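Local coordinates for MaoC family protein (Mycobacterium tuberculosis H37Rv, PDB 3KHP) that probably acts as a 3-hydroxyacyl-thioester dehydratase, interconverting 3-hydroxyacyl and enoyl thioesters on a double hot dog scaffold, at residues A78-P83 with L200-S205. Numbering follows the deposited sequence.
Sequences AVICCP and LIYRLS
Ile80 takes a chi1 of -54° that sets CG2 anti to its backbone N and CG1 beside that N, directing CG2 and CD1 toward Ser205 and the Tyr202 hydroxyl, while Tyr202 turns CG anti to its own N (chi1 -179°); the two side chains approach each other from opposite directions. Together they illustrate how a double hot dog fold joins its halves. The short helix 78-81 belongs to the MFE-2 hydratase 2 N-terminal region, and the segment 200-205, helical at first and 3-10 over 203-205, belongs to the MaoC-like region, where Tyr202 to Ser205 (YRLS) form the opening of the hydratase 2 signature. Ile80 presents two methyls, CD1 and CG2. Of these, Ile80 CD1 alone reaches the phenol oxygen, Tyr202 OH, at 4.0 Å, and Ile80 CD1 also lies 4.4 Å from Ser205 CB. No hydrogen bond crosses the gap, so the junction is held by van der Waals contact over a modest 125 Å². Around the Tyr202 ring, His230 packs edge-to-face, and Tyr48 of helix 42-51 touches Tyr202, Ser205 and Ile80 alike, bridging both segments. The receiving end is shaped by the backbone, because Ser205 N bonds to Tyr202 O (3.0 Å) and closes the 3-10 turn. At the end of that turn, both methyls touch the Ser205 carbonyl, Ile80 CD1 3.9 Å and Ile80 CG2 3.7 Å from Ser205 O.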
ATOM      1  N   ALA A  78      -3.023   2.478  15.518  1.00 14.02           N
ATOM      2  CA  ALA A  78      -2.704   1.700  16.736  1.00 14.74           C
ATOM      3  C   ALA A  78      -2.895   0.187  16.529  1.00 14.89           C
ATOM      4  O   ALA A  78      -2.201  -0.586  17.137  1.00 14.87           O
ATOM      5  CB  ALA A  78      -3.508   2.152  17.911  1.00 14.74           C
ATOM      6  N   VAL A  79      -3.785  -0.218  15.643  1.00 14.60           N
ATOM      7  CA  VAL A  79      -3.987  -1.636  15.406  1.00 15.07           C
ATOM      8  C   VAL A  79      -2.816  -2.312  14.712  1.00 15.97           C
ATOM      9  O   VAL A  79      -2.656  -3.521  14.848  1.00 16.86           O
ATOM     10  CB  VAL A  79      -5.299  -1.937  14.672  1.00 15.54           C
ATOM     11  CG1 VAL A  79      -6.509  -1.353  15.465  1.00 11.37           C
ATOM     12  CG2 VAL A  79      -5.254  -1.473  13.229  1.00 13.75           C
ATOM     13  N   ILE A  80      -1.934  -1.532  14.076  1.00 15.67           N
ATOM     14  CA  ILE A  80      -0.768  -2.075  13.448  1.00 15.07           C
ATOM     15  C   ILE A  80       0.487  -1.986  14.300  1.00 16.22           C
ATOM     16  O   ILE A  80       1.246  -2.932  14.343  1.00 16.71           O
ATOM     17  CB  ILE A  80      -0.469  -1.353  12.147  1.00 15.79           C
ATOM     18  CG1 ILE A  80      -1.699  -1.358  11.219  1.00 15.41           C
ATOM     19  CG2 ILE A  80       0.772  -1.972  11.486  1.00 12.06           C
ATOM     20  CD1 ILE A  80      -2.191  -2.794  10.793  1.00 16.07           C
ATOM     21  N   CYS A  81       0.719  -0.853  14.971  1.00 17.54           N
ATOM     22  CA  CYS A  81       1.894  -0.663  15.853  1.00 17.36           C
ATOM     23  C   CYS A  81       1.667  -1.028  17.310  1.00 17.55           C
ATOM     24  O   CYS A  81       2.601  -0.970  18.115  1.00 17.75           O
ATOM     25  CB  CYS A  81       2.411   0.797  15.814  1.00 16.80           C
ATOM     26  SG  CYS A  81       1.244   2.025  16.343  1.00 16.73           S
ATOM     27  N   CYS A  82       0.442  -1.344  17.677  1.00 18.06           N
ATOM     28  CA  CYS A  82       0.156  -1.772  19.054  1.00 18.99           C
ATOM     29  C   CYS A  82      -0.856  -2.905  19.106  1.00 18.84           C
ATOM     30  O   CYS A  82      -1.837  -2.805  19.833  1.00 17.89           O
ATOM     31  CB  CYS A  82      -0.366  -0.593  19.884  1.00 19.67           C
ATOM     32  SG  CYS A  82      -0.387  -0.884  21.704  1.00 20.62           S
ATOM     33  N   PRO A  83      -0.622  -3.981  18.338  1.00 19.62           N
ATOM     34  CA  PRO A  83      -1.618  -5.034  18.214  1.00 20.99           C
ATOM     35  C   PRO A  83      -1.720  -5.883  19.488  1.00 22.04           C
ATOM     36  O   PRO A  83      -0.707  -6.285  20.018  1.00 22.20           O
ATOM     37  CB  PRO A  83      -1.087  -5.888  17.051  1.00 20.81           C
ATOM     38  CG  PRO A  83       0.334  -5.674  17.036  1.00 20.15           C
ATOM     39  CD  PRO A  83       0.631  -4.344  17.662  1.00 19.66           C
ATOM     40  N   LEU A 200      -5.582  -5.065  -1.722  1.00 14.31           N
ATOM     41  CA  LEU A 200      -4.225  -5.270  -2.209  1.00 13.04           C
ATOM     42  C   LEU A 200      -3.243  -4.259  -1.699  1.00 13.02           C
ATOM     43  O   LEU A 200      -2.065  -4.598  -1.549  1.00 12.96           O
ATOM     44  CB  LEU A 200      -4.147  -5.318  -3.749  1.00 13.41           C
ATOM     45  CG  LEU A 200      -4.977  -6.352  -4.525  1.00 13.42           C
ATOM     46  CD1 LEU A 200      -4.798  -6.233  -5.995  1.00 14.75           C
ATOM     47  CD2 LEU A 200      -4.745  -7.757  -4.081  1.00 11.44           C
ATOM     48  N   ILE A 201      -3.668  -3.022  -1.417  1.00 13.77           N
ATOM     49  CA  ILE A 201      -2.740  -2.081  -0.781  1.00 13.10           C
ATOM     50  C   ILE A 201      -2.841  -2.229   0.737  1.00 11.83           C
ATOM     51  O   ILE A 201      -1.844  -2.117   1.457  1.00 10.53           O
ATOM     52  CB  ILE A 201      -2.990  -0.627  -1.071  1.00 13.23           C
ATOM     53  CG1 ILE A 201      -3.959  -0.395  -2.236  1.00 18.02           C
ATOM     54  CG2 ILE A 201      -1.649   0.086  -1.266  1.00 17.14           C
ATOM     55  CD1 ILE A 201      -3.815  -1.305  -3.688  1.00 18.54           C
ATOM     56  N   TYR A 202      -4.055  -2.394   1.234  1.00 11.33           N
ATOM     57  CA  TYR A 202      -4.228  -2.464   2.685  1.00 12.57           C
ATOM     58  C   TYR A 202      -3.424  -3.626   3.333  1.00 12.39           C
ATOM     59  O   TYR A 202      -2.871  -3.474   4.447  1.00 12.42           O
ATOM     60  CB  TYR A 202      -5.712  -2.527   3.118  1.00 12.61           C
ATOM     61  CG  TYR A 202      -5.759  -2.571   4.611  1.00 14.51           C
ATOM     62  CD1 TYR A 202      -5.609  -1.404   5.362  1.00 16.25           C
ATOM     63  CD2 TYR A 202      -5.825  -3.772   5.285  1.00 14.75           C
ATOM     64  CE1 TYR A 202      -5.595  -1.438   6.713  1.00 13.18           C
ATOM     65  CE2 TYR A 202      -5.799  -3.815   6.651  1.00 15.65           C
ATOM     66  CZ  TYR A 202      -5.672  -2.641   7.360  1.00 15.85           C
ATOM     67  OH  TYR A 202      -5.610  -2.654   8.728  1.00 17.69           O
ATOM     68  N   ARG A 203      -3.279  -4.726   2.596  1.00 12.79           N
ATOM     69  CA  ARG A 203      -2.553  -5.918   3.065  1.00 13.62           C
ATOM     70  C   ARG A 203      -1.060  -5.683   3.210  1.00 14.04           C
ATOM     71  O   ARG A 203      -0.344  -6.501   3.838  1.00 13.81           O
ATOM     72  CB  ARG A 203      -2.853  -7.146   2.140  1.00 13.92           C
ATOM     73  CG  ARG A 203      -2.331  -7.091   0.720  1.00 13.97           C
ATOM     74  CD  ARG A 203      -2.987  -8.132  -0.209  1.00 13.90           C
ATOM     75  NE  ARG A 203      -2.684  -9.489   0.226  1.00 15.24           N
ATOM     76  CZ  ARG A 203      -1.505 -10.100   0.058  1.00 14.09           C
ATOM     77  NH1 ARG A 203      -0.509  -9.493  -0.547  1.00 10.82           N
ATOM     78  NH2 ARG A 203      -1.315 -11.329   0.543  1.00 16.27           N
ATOM     79  N   LEU A 204      -0.567  -4.580   2.637  1.00 13.46           N
ATOM     80  CA  LEU A 204       0.833  -4.270   2.754  1.00 14.09           C
ATOM     81  C   LEU A 204       1.082  -3.468   4.017  1.00 14.97           C
ATOM     82  O   LEU A 204       2.193  -3.060   4.276  1.00 15.38           O
ATOM     83  CB  LEU A 204       1.345  -3.553   1.518  1.00 14.36           C
ATOM     84  CG  LEU A 204       1.161  -4.334   0.214  1.00 13.32           C
ATOM     85  CD1 LEU A 204       1.802  -3.579  -0.974  1.00 13.17           C
ATOM     86  CD2 LEU A 204       1.742  -5.760   0.324  1.00 10.93           C
ATOM     87  N   SER A 205       0.061  -3.278   4.844  1.00 15.52           N
ATOM     88  CA  SER A 205       0.329  -2.892   6.228  1.00 15.88           C
ATOM     89  C   SER A 205       0.463  -4.145   7.141  1.00 16.08           C
ATOM     90  O   SER A 205       0.591  -3.996   8.356  1.00 16.42           O
ATOM     91  CB  SER A 205      -0.740  -1.917   6.762  1.00 15.71           C
ATOM     92  OG  SER A 205      -0.681  -0.675   6.067  1.00 16.19           O
TER